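Local coordinates for protein Cd1 (Flavonifractor plautii, PDB 7D39) that binds flavin mononucleotide and, as an ene-reductase of gut bacteria, probably reduces flavones and flavonols at the start of their breakdown, at residues 1-11 against 29-40; 167-175 against 186-197. All blocks are in the same frame, centred on the assembly; numbering follows the deposited sequence.

Interaction 1. Residues 1-11 against 29-40; sequences MKILGISGGMR and MGAEVEFIQLQN. With FMN (flavin mononucleotide), chain B.
R11 lays its guanidinium over the Q39 side chain, whose CB stands 3.7 Å above the centre of the plane. The same group grips N40 side-on: NE and NH2 both reach N40 OD1 at 3.1 Å, from one face of that amide. Q39, its CG anti to the carbonyl carbon (chi1 -55°) and its chain then bent, turns the amide back to the G9 carbonyl, so that NE2 donates to G9 O at 3.1 Å. From the opposite face of that carbonyl Q37 NE2 gives a straighter bond to G9 O, 2.9 Å; Q37 NE2 is also hydrogen-bonded to the D16 carboxylate. A leucine in place of Q37 has neither the NE2 donor nor the OE1 acceptor, and G9 O, D16 and Q39 N would probably each lose a partner, leaving the loop freer to shift. Earlier along the chain, strands 2-7 and 32-37 pair in parallel, from I3 N to E32 O (2.9 Å) through G5 N to E34 O (2.8 Å), within the first beta-alpha-beta unit of the flavodoxin-like sheet. I6 CG2 packs on L38 CG at 3.7 Å. The G9-M10 peptide, its carbonyl held from both faces, is probably steadied for its own N-H, M10 N, to donate to FMN O2P at 2.9 Å; Q37 ending strand 32-37 and Q39 in the following 3-10 turn thus probably help shape the phosphate loop.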
loop_
_atom_site.group_PDB
_atom_site.type_symbol
_atom_site.label_atom_id
_atom_site.label_comp_id
_atom_site.label_asym_id
_atom_site.label_seq_id
_atom_site.Cartn_x
_atom_site.Cartn_y
_atom_site.Cartn_z
HETATM N N MSE A 1 5.594 20.927 8.402
HETATM C CA MSE A 1 5.351 19.664 7.780
HETATM C C MSE A 1 6.275 18.663 8.402
HETATM O O MSE A 1 7.428 18.959 8.625
HETATM C CB MSE A 1 5.435 19.795 6.269
HETATM C CG MSE A 1 6.792 19.535 5.644
HETATM SE SE MSE A 1 7.580 21.195 4.922
HETATM C CE MSE A 1 7.294 22.229 6.552
ATOM N N LYS A 2 5.746 17.504 8.737
ATOM C CA LYS A 2 6.435 16.437 9.417
ATOM C C LYS A 2 6.564 15.270 8.475
ATOM O O LYS A 2 5.584 14.736 8.045
ATOM C CB LYS A 2 5.568 15.987 10.554
ATOM C CG LYS A 2 6.235 15.659 11.848
ATOM C CD LYS A 2 5.353 16.214 12.952
ATOM C CE LYS A 2 5.448 15.437 14.253
ATOM N NZ LYS A 2 4.921 14.053 14.164
ATOM N N ILE A 3 7.783 14.888 8.154
ATOM C CA ILE A 3 8.033 13.739 7.321
ATOM C C ILE A 3 8.591 12.566 8.108
ATOM O O ILE A 3 9.552 12.707 8.825
ATOM C CB ILE A 3 8.939 14.089 6.139
ATOM C CG1 ILE A 3 8.306 15.167 5.277
ATOM C CG2 ILE A 3 9.278 12.868 5.323
ATOM C CD1 ILE A 3 7.037 14.744 4.602
ATOM N N LEU A 4 7.957 11.415 7.964
ATOM C CA LEU A 4 8.443 10.166 8.496
ATOM C C LEU A 4 9.094 9.293 7.442
ATOM O O LEU A 4 8.523 9.004 6.442
ATOM C CB LEU A 4 7.326 9.407 9.199
ATOM C CG LEU A 4 7.602 8.041 9.816
ATOM C CD1 LEU A 4 8.480 8.122 11.029
ATOM C CD2 LEU A 4 6.324 7.319 10.152
ATOM N N GLY A 5 10.314 8.891 7.712
ATOM C CA GLY A 5 10.993 7.866 6.974
ATOM C C GLY A 5 11.034 6.506 7.621
ATOM O O GLY A 5 11.382 6.352 8.754
ATOM N N ILE A 6 10.679 5.521 6.845
ATOM C CA ILE A 6 10.657 4.142 7.253
ATOM C C ILE A 6 11.537 3.295 6.348
ATOM O O ILE A 6 11.461 3.396 5.166
ATOM C CB ILE A 6 9.230 3.560 7.257
ATOM C CG1 ILE A 6 8.283 4.415 8.083
ATOM C CG2 ILE A 6 9.254 2.105 7.660
ATOM C CD1 ILE A 6 6.833 4.070 7.926
ATOM N N SER A 7 12.356 2.454 6.934
ATOM C CA SER A 7 13.186 1.544 6.160
ATOM C C SER A 7 12.922 0.109 6.585
ATOM O O SER A 7 12.925 -0.204 7.778
ATOM C CB SER A 7 14.665 1.870 6.313
ATOM O OG SER A 7 15.434 0.772 5.885
ATOM N N GLY A 8 12.696 -0.757 5.607
ATOM C CA GLY A 8 12.518 -2.173 5.852
ATOM C C GLY A 8 13.735 -3.036 5.583
ATOM O O GLY A 8 13.603 -4.266 5.552
ATOM N N GLY A 9 14.912 -2.439 5.369
ATOM C CA GLY A 9 16.128 -3.187 5.134
ATOM C C GLY A 9 16.827 -3.552 6.431
ATOM O O GLY A 9 16.300 -3.372 7.530
HETATM N N MSE A 10 18.049 -4.070 6.297
HETATM C CA MSE A 10 18.867 -4.334 7.480
HETATM C C MSE A 10 19.327 -3.022 8.132
HETATM O O MSE A 10 19.478 -2.004 7.456
HETATM C CB MSE A 10 20.096 -5.183 7.134
HETATM C CG MSE A 10 19.852 -6.675 6.860
HETATM SE SE MSE A 10 18.958 -7.692 8.288
HETATM C CE MSE A 10 19.659 -6.757 9.868
ATOM N N ARG A 11 19.569 -3.051 9.437
ATOM C CA ARG A 11 20.125 -1.887 10.116
ATOM C C ARG A 11 21.410 -1.424 9.432
ATOM O O ARG A 11 22.331 -2.211 9.216
ATOM C CB ARG A 11 20.408 -2.215 11.586
ATOM C CG ARG A 11 19.198 -2.564 12.412
ATOM C CD ARG A 11 19.632 -3.091 13.771
ATOM N NE ARG A 11 18.517 -3.339 14.677
ATOM C CZ ARG A 11 17.954 -4.527 14.874
ATOM N NH1 ARG A 11 18.395 -5.595 14.215
ATOM N NH2 ARG A 11 16.946 -4.648 15.728
HETATM N N MSE A 29 13.993 21.166 2.579
HETATM C CA MSE A 29 12.760 21.867 2.249
HETATM C C MSE A 29 12.058 22.428 3.481
HETATM O O MSE A 29 11.012 23.045 3.365
HETATM C CB MSE A 29 11.811 20.935 1.503
HETATM C CG MSE A 29 12.385 20.406 0.204
HETATM SE SE MSE A 29 12.718 21.838 -1.078
HETATM C CE MSE A 29 14.608 21.548 -1.408
ATOM N N GLY A 30 12.615 22.203 4.662
ATOM C CA GLY A 30 12.059 22.768 5.872
ATOM C C GLY A 30 11.220 21.834 6.709
ATOM O O GLY A 30 10.511 22.306 7.599
ATOM N N ALA A 31 11.282 20.530 6.461
ATOM C CA ALA A 31 10.473 19.569 7.189
ATOM C C ALA A 31 11.183 19.141 8.460
ATOM O O ALA A 31 12.411 19.056 8.501
ATOM C CB ALA A 31 10.188 18.338 6.328
ATOM N N GLU A 32 10.398 18.892 9.499
ATOM C CA GLU A 32 10.873 18.100 10.623
ATOM C C GLU A 32 10.866 16.633 10.206
ATOM O O GLU A 32 9.958 16.180 9.511
ATOM C CB GLU A 32 9.983 18.335 11.845
ATOM C CG GLU A 32 10.313 17.517 13.084
ATOM C CD GLU A 32 9.251 17.669 14.174
ATOM O OE1 GLU A 32 8.443 18.622 14.099
ATOM O OE2 GLU A 32 9.217 16.831 15.100
ATOM N N VAL A 33 11.901 15.894 10.582
ATOM C CA VAL A 33 12.050 14.535 10.087
ATOM C C VAL A 33 12.178 13.570 11.249
ATOM O O VAL A 33 12.633 13.918 12.343
ATOM C CB VAL A 33 13.258 14.380 9.134
ATOM C CG1 VAL A 33 12.992 15.106 7.839
ATOM C CG2 VAL A 33 14.537 14.883 9.804
ATOM N N GLU A 34 11.763 12.338 10.988
ATOM C CA GLU A 34 11.871 11.241 11.927
ATOM C C GLU A 34 12.115 9.967 11.131
ATOM O O GLU A 34 11.644 9.822 9.997
ATOM C CB GLU A 34 10.599 11.135 12.781
ATOM C CG GLU A 34 10.616 10.016 13.817
ATOM C CD GLU A 34 9.367 10.020 14.702
ATOM O OE1 GLU A 34 8.411 10.773 14.400
ATOM O OE2 GLU A 34 9.347 9.267 15.699
ATOM N N PHE A 35 12.846 9.037 11.734
ATOM C CA PHE A 35 13.249 7.809 11.061
ATOM C C PHE A 35 12.848 6.615 11.910
ATOM O O PHE A 35 13.059 6.621 13.126
ATOM C CB PHE A 35 14.760 7.817 10.811
ATOM C CG PHE A 35 15.294 6.553 10.218
ATOM C CD1 PHE A 35 14.853 6.101 8.988
ATOM C CD2 PHE A 35 16.264 5.830 10.886
ATOM C CE1 PHE A 35 15.359 4.924 8.451
ATOM C CE2 PHE A 35 16.779 4.676 10.348
ATOM C CZ PHE A 35 16.328 4.220 9.134
ATOM N N ILE A 36 12.266 5.601 11.273
ATOM C CA ILE A 36 11.925 4.345 11.935
ATOM C C ILE A 36 12.575 3.196 11.168
ATOM O O ILE A 36 12.372 3.051 9.956
ATOM C CB ILE A 36 10.403 4.138 12.049
ATOM C CG1 ILE A 36 9.821 5.091 13.091
ATOM C CG2 ILE A 36 10.087 2.713 12.448
ATOM C CD1 ILE A 36 8.290 4.979 13.232
ATOM N N GLN A 37 13.363 2.391 11.875
ATOM C CA GLN A 37 13.997 1.200 11.326
ATOM C C GLN A 37 13.154 -0.007 11.735
ATOM O O GLN A 37 13.022 -0.292 12.926
ATOM C CB GLN A 37 15.432 1.087 11.850
ATOM C CG GLN A 37 16.477 0.684 10.805
ATOM C CD GLN A 37 16.261 -0.716 10.294
ATOM O OE1 GLN A 37 15.845 -1.601 11.045
ATOM N NE2 GLN A 37 16.531 -0.930 9.012
ATOM N N LEU A 38 12.567 -0.709 10.760
ATOM C CA LEU A 38 11.582 -1.735 11.110
ATOM C C LEU A 38 12.184 -2.953 11.807
ATOM O O LEU A 38 11.439 -3.687 12.469
ATOM C CB LEU A 38 10.816 -2.204 9.873
ATOM C CG LEU A 38 9.888 -1.186 9.194
ATOM C CD1 LEU A 38 9.206 -1.774 7.955
ATOM C CD2 LEU A 38 8.856 -0.661 10.190
ATOM N N GLN A 39 13.488 -3.204 11.655
ATOM C CA GLN A 39 14.107 -4.303 12.379
ATOM C C GLN A 39 14.065 -4.098 13.895
ATOM O O GLN A 39 14.224 -5.065 14.638
ATOM C CB GLN A 39 15.567 -4.512 11.951
ATOM C CG GLN A 39 15.807 -4.723 10.442
ATOM C CD GLN A 39 14.911 -5.783 9.832
ATOM O OE1 GLN A 39 14.627 -6.794 10.455
ATOM N NE2 GLN A 39 14.447 -5.547 8.608
ATOM N N ASN A 40 13.876 -2.867 14.374
ATOM C CA ASN A 40 13.731 -2.626 15.806
ATOM C C ASN A 40 12.343 -2.964 16.321
ATOM O O ASN A 40 12.115 -2.870 17.527
ATOM C CB ASN A 40 14.022 -1.159 16.156
ATOM C CG ASN A 40 15.454 -0.783 15.920
ATOM O OD1 ASN A 40 16.346 -1.606 16.066
ATOM N ND2 ASN A 40 15.689 0.467 15.545
HETATM N N1 FMN B . 16.906 -8.412 -5.124
HETATM C C2 FMN B . 16.330 -8.229 -6.303
HETATM O O2 FMN B . 16.849 -7.291 -6.915
HETATM N N3 FMN B . 15.309 -9.013 -6.745
HETATM C C4 FMN B . 14.845 -9.994 -5.936
HETATM O O4 FMN B . 13.944 -10.771 -6.193
HETATM C C4A FMN B . 15.481 -10.209 -4.628
HETATM N N5 FMN B . 15.097 -11.146 -3.795
HETATM C C5A FMN B . 15.629 -11.334 -2.589
HETATM C C6 FMN B . 15.196 -12.325 -1.726
HETATM C C7 FMN B . 15.772 -12.503 -0.475
HETATM C C7M FMN B . 15.298 -13.596 0.448
HETATM C C8 FMN B . 16.897 -11.627 -0.067
HETATM C C8M FMN B . 17.547 -11.823 1.275
HETATM C C9 FMN B . 17.331 -10.646 -0.943
HETATM C C9A FMN B . 16.734 -10.465 -2.174
HETATM N N10 FMN B . 17.195 -9.485 -3.060
HETATM C C10 FMN B . 16.554 -9.335 -4.266
HETATM C "C1'" FMN B . 18.270 -8.601 -2.621
HETATM C "C2'" FMN B . 17.735 -7.499 -1.696
HETATM O "O2'" FMN B . 16.823 -6.631 -2.340
HETATM C "C3'" FMN B . 18.913 -6.721 -1.039
HETATM O "O3'" FMN B . 19.686 -7.560 -0.228
HETATM C "C4'" FMN B . 18.437 -5.466 -0.267
HETATM O "O4'" FMN B . 18.044 -4.417 -1.134
HETATM C "C5'" FMN B . 19.506 -5.010 0.711
HETATM O "O5'" FMN B . 19.143 -3.873 1.417
HETATM P P FMN B . 19.583 -3.376 2.774
HETATM O O1P FMN B . 18.816 -2.270 3.110
HETATM O O2P FMN B . 19.338 -4.424 3.677
HETATM O O3P FMN B . 20.937 -3.001 2.518
#

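Interaction 2. Residues 167-175 against 186-197; sequences KVIDNEVFP and RVARAHQIGRNI
I193 CG1 lies over one face of the R189 guanidinium, 4.1 Å above its centre, while E172 OE2 and a water sit at the edge in its plane. E172, R189 and D170 form a salt-bridge network. R189 NE donates to E172 OE2 at 2.7 Å, nearly along the C-O axis, and a weaker bond from NH2 joins the same oxygen; the two charged planes are turned 71° apart. The D170 carboxylate stands perpendicular to the guanidinium, and from R189 it receives a weak, long bond, NH2 to OD1 at 3.4 Å. The R186 guanidinium has P175 O at its edge, held end-on by NH1 and NH2, each at 2.9 Å from that oxygen; E183 pairs with NH2 as well. Here the last helix of the flavodoxin-like domain, 184-202, runs back antiparallel to the edge strand 167-174 and packs against the sheet. The R189 chain, CG anti to the backbone N (chi1 177°) and bent beyond it, passes CG by the edge of the F174 ring, 4.0 Å from CZ. Nearly coplanar with the D170 carboxylate, the N196 amide donates from ND2 to the syn lone pair of D170 OD2 at 2.8 Å. A water hydrogen-bonded to both D170 OD2 and I193 O ties this carboxylate to the helix backbone.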
loop_
_atom_site.group_PDB
_atom_site.type_symbol
_atom_site.label_atom_id
_atom_site.label_comp_id
_atom_site.label_asym_id
_atom_site.label_seq_id
_atom_site.Cartn_x
_atom_site.Cartn_y
_atom_site.Cartn_z
ATOM N N LYS A 167 -2.127 9.705 -1.031
ATOM C CA LYS A 167 -1.708 10.163 -2.351
ATOM C C LYS A 167 -0.230 9.833 -2.563
ATOM O O LYS A 167 0.641 10.357 -1.865
ATOM C CB LYS A 167 -1.975 11.656 -2.505
ATOM C CG LYS A 167 -1.408 12.243 -3.792
ATOM C CD LYS A 167 -1.674 13.732 -3.881
ATOM C CE LYS A 167 -3.115 14.036 -4.281
ATOM N NZ LYS A 167 -3.693 15.157 -3.475
ATOM N N VAL A 168 0.049 8.963 -3.532
ATOM C CA VAL A 168 1.417 8.575 -3.853
ATOM C C VAL A 168 2.109 9.704 -4.604
ATOM O O VAL A 168 1.581 10.231 -5.584
ATOM C CB VAL A 168 1.419 7.277 -4.678
ATOM C CG1 VAL A 168 2.846 6.836 -5.034
ATOM C CG2 VAL A 168 0.725 6.170 -3.921
ATOM N N ILE A 169 3.315 10.067 -4.170
ATOM C CA ILE A 169 4.035 11.103 -4.899
ATOM C C ILE A 169 5.097 10.482 -5.802
ATOM O O ILE A 169 5.109 10.721 -7.019
ATOM C CB ILE A 169 4.630 12.146 -3.939
ATOM C CG1 ILE A 169 3.535 12.692 -3.017
ATOM C CG2 ILE A 169 5.311 13.275 -4.721
ATOM C CD1 ILE A 169 2.432 13.478 -3.734
ATOM N N ASP A 170 5.977 9.673 -5.226
ATOM C CA ASP A 170 6.933 8.896 -5.995
ATOM C C ASP A 170 6.797 7.417 -5.655
ATOM O O ASP A 170 6.338 7.059 -4.571
ATOM C CB ASP A 170 8.371 9.373 -5.742
ATOM C CG ASP A 170 8.715 10.601 -6.570
ATOM O OD1 ASP A 170 8.753 10.463 -7.811
ATOM O OD2 ASP A 170 8.923 11.689 -5.981
ATOM N N ASN A 171 7.192 6.551 -6.605
ATOM C CA ASN A 171 7.128 5.104 -6.423
ATOM C C ASN A 171 8.247 4.500 -7.282
ATOM O O ASN A 171 8.046 3.983 -8.379
ATOM C CB ASN A 171 5.751 4.552 -6.789
ATOM C CG ASN A 171 5.608 3.123 -6.424
ATOM O OD1 ASN A 171 6.572 2.495 -6.007
ATOM N ND2 ASN A 171 4.406 2.581 -6.573
ATOM N N GLU A 172 9.468 4.563 -6.761
ATOM C CA GLU A 172 10.682 4.379 -7.548
ATOM C C GLU A 172 11.309 3.015 -7.267
ATOM O O GLU A 172 11.304 2.543 -6.128
ATOM C CB GLU A 172 11.685 5.500 -7.242
ATOM C CG GLU A 172 12.920 5.546 -8.131
ATOM C CD GLU A 172 12.602 5.994 -9.528
ATOM O OE1 GLU A 172 12.016 5.197 -10.303
ATOM O OE2 GLU A 172 12.925 7.152 -9.845
ATOM N N VAL A 173 11.858 2.394 -8.313
ATOM C CA VAL A 173 12.517 1.097 -8.226
ATOM C C VAL A 173 13.995 1.278 -8.524
ATOM O O VAL A 173 14.352 1.939 -9.507
ATOM C CB VAL A 173 11.909 0.074 -9.203
ATOM C CG1 VAL A 173 12.781 -1.174 -9.246
ATOM C CG2 VAL A 173 10.540 -0.293 -8.763
ATOM N N PHE A 174 14.856 0.656 -7.708
ATOM C CA PHE A 174 16.311 0.721 -7.898
ATOM C C PHE A 174 16.877 -0.679 -8.095
ATOM O O PHE A 174 17.222 -1.362 -7.120
ATOM C CB PHE A 174 16.996 1.411 -6.721
ATOM C CG PHE A 174 16.579 2.847 -6.529
ATOM C CD1 PHE A 174 17.240 3.865 -7.195
ATOM C CD2 PHE A 174 15.525 3.171 -5.687
ATOM C CE1 PHE A 174 16.865 5.185 -7.017
ATOM C CE2 PHE A 174 15.146 4.485 -5.505
ATOM C CZ PHE A 174 15.819 5.495 -6.167
ATOM N N PRO A 175 17.012 -1.145 -9.333
ATOM C CA PRO A 175 17.637 -2.448 -9.568
ATOM C C PRO A 175 19.153 -2.352 -9.486
ATOM O O PRO A 175 19.738 -1.266 -9.508
ATOM C CB PRO A 175 17.173 -2.812 -10.981
ATOM C CG PRO A 175 17.075 -1.466 -11.665
ATOM C CD PRO A 175 16.592 -0.495 -10.588
ATOM N N ARG A 186 22.243 8.047 -8.186
ATOM C CA ARG A 186 21.081 7.363 -7.642
ATOM C C ARG A 186 20.783 7.814 -6.223
ATOM O O ARG A 186 19.616 7.845 -5.817
ATOM C CB ARG A 186 21.302 5.862 -7.712
ATOM C CG ARG A 186 21.675 5.408 -9.087
ATOM C CD ARG A 186 20.810 4.242 -9.469
ATOM N NE ARG A 186 21.469 3.020 -9.067
ATOM C CZ ARG A 186 20.925 1.819 -9.130
ATOM N NH1 ARG A 186 19.678 1.654 -9.567
ATOM N NH2 ARG A 186 21.645 0.780 -8.741
ATOM N N VAL A 187 21.815 8.180 -5.465
ATOM C CA VAL A 187 21.593 8.767 -4.149
ATOM C C VAL A 187 20.933 10.131 -4.298
ATOM O O VAL A 187 20.024 10.483 -3.542
ATOM C CB VAL A 187 22.926 8.851 -3.377
ATOM C CG1 VAL A 187 22.749 9.568 -2.042
ATOM C CG2 VAL A 187 23.487 7.466 -3.153
ATOM N N ALA A 188 21.367 10.905 -5.299
ATOM C CA ALA A 188 20.738 12.183 -5.592
ATOM C C ALA A 188 19.265 12.004 -5.915
ATOM O O ALA A 188 18.454 12.888 -5.615
ATOM C CB ALA A 188 21.477 12.883 -6.745
ATOM N N ARG A 189 18.887 10.848 -6.466
ATOM C CA ARG A 189 17.474 10.600 -6.751
ATOM C C ARG A 189 16.675 10.378 -5.470
ATOM O O ARG A 189 15.538 10.847 -5.354
ATOM C CB ARG A 189 17.332 9.408 -7.697
ATOM C CG ARG A 189 15.898 9.028 -8.007
ATOM C CD ARG A 189 15.230 10.009 -8.983
ATOM N NE ARG A 189 13.872 9.577 -9.296
ATOM C CZ ARG A 189 12.795 10.354 -9.233
ATOM N NH1 ARG A 189 12.906 11.633 -8.900
ATOM N NH2 ARG A 189 11.603 9.845 -9.518
ATOM N N ALA A 190 17.244 9.664 -4.496
ATOM C CA ALA A 190 16.602 9.588 -3.187
ATOM C C ALA A 190 16.452 10.974 -2.578
ATOM O O ALA A 190 15.410 11.296 -1.999
ATOM C CB ALA A 190 17.401 8.683 -2.246
ATOM N N HIS A 191 17.486 11.808 -2.705
ATOM C CA HIS A 191 17.411 13.171 -2.202
ATOM C C HIS A 191 16.248 13.941 -2.836
ATOM O O HIS A 191 15.483 14.618 -2.141
ATOM C CB HIS A 191 18.736 13.891 -2.466
ATOM C CG HIS A 191 18.819 15.237 -1.818
ATOM N ND1 HIS A 191 19.326 15.421 -0.550
ATOM C CD2 HIS A 191 18.443 16.462 -2.255
ATOM C CE1 HIS A 191 19.266 16.705 -0.237
ATOM N NE2 HIS A 191 18.741 17.359 -1.256
ATOM N N GLN A 192 16.118 13.880 -4.164
ATOM C CA GLN A 192 15.013 14.573 -4.824
ATOM C C GLN A 192 13.660 14.028 -4.374
ATOM O O GLN A 192 12.712 14.796 -4.153
ATOM C CB GLN A 192 15.141 14.463 -6.339
ATOM C CG GLN A 192 14.168 15.350 -7.070
ATOM C CD GLN A 192 14.491 16.833 -6.884
ATOM O OE1 GLN A 192 15.645 17.246 -6.994
ATOM N NE2 GLN A 192 13.469 17.635 -6.577
ATOM N N ILE A 193 13.548 12.706 -4.235
ATOM C CA ILE A 193 12.304 12.115 -3.746
ATOM C C ILE A 193 11.940 12.701 -2.384
ATOM O O ILE A 193 10.764 12.959 -2.088
ATOM C CB ILE A 193 12.431 10.580 -3.713
ATOM C CG1 ILE A 193 12.384 10.050 -5.147
ATOM C CG2 ILE A 193 11.344 9.922 -2.845
ATOM C CD1 ILE A 193 12.434 8.549 -5.262
ATOM N N GLY A 194 12.945 12.960 -1.550
ATOM C CA GLY A 194 12.678 13.578 -0.259
ATOM C C GLY A 194 12.243 15.027 -0.376
ATOM O O GLY A 194 11.401 15.499 0.398
ATOM N N ARG A 195 12.824 15.764 -1.330
ATOM C CA ARG A 195 12.307 17.097 -1.637
ATOM C C ARG A 195 10.841 17.019 -2.067
ATOM O O ARG A 195 10.004 17.807 -1.616
ATOM C CB ARG A 195 13.146 17.774 -2.734
ATOM C CG ARG A 195 14.506 18.334 -2.297
ATOM C CD ARG A 195 15.310 18.756 -3.528
ATOM N NE ARG A 195 16.485 19.566 -3.211
ATOM C CZ ARG A 195 17.539 19.715 -4.017
ATOM N NH1 ARG A 195 17.575 19.090 -5.191
ATOM N NH2 ARG A 195 18.564 20.480 -3.647
ATOM N N ASN A 196 10.518 16.065 -2.937
ATOM C CA ASN A 196 9.151 15.919 -3.423
ATOM C C ASN A 196 8.166 15.658 -2.288
ATOM O O ASN A 196 7.169 16.378 -2.143
ATOM C CB ASN A 196 9.100 14.804 -4.462
ATOM C CG ASN A 196 9.829 15.175 -5.717
ATOM O OD1 ASN A 196 10.335 16.281 -5.818
ATOM N ND2 ASN A 196 9.894 14.266 -6.676
ATOM N N ILE A 197 8.411 14.632 -1.467
ATOM C CA ILE A 197 7.445 14.343 -0.409
ATOM C C ILE A 197 7.261 15.563 0.487
ATOM O O ILE A 197 6.149 15.843 0.958
ATOM C CB ILE A 197 7.865 13.092 0.392
ATOM C CG1 ILE A 197 6.699 12.578 1.235
ATOM C CG2 ILE A 197 9.015 13.392 1.305
ATOM C CD1 ILE A 197 5.471 12.190 0.428
HETATM O O HOH W 1 8.411 12.015 -3.236
HETATM O O HOH W 2 10.032 12.378 -9.306
#

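From the N terminus, strand 2-7 leads through the FMN phosphate loop into helix 14-28, and interaction 1 closes this beta-alpha-beta unit when strand 32-37 pairs beside its start. Only much later, after the central strands 82-88 and 138-144 are laid down, does interaction 2 close a short connection between the far edge strand 167-174 and helix 184-202. The two closures follow in series, neither nested nor crossed. Both belong to one five-stranded parallel sheet, of which 32-37 and 167-174 are the outermost strands. Helix 184-202 brings the contacts together: M29 CE packs 3.3 Å from R195 NE, and I3 CD1 lies 3.9 Å from I197 O.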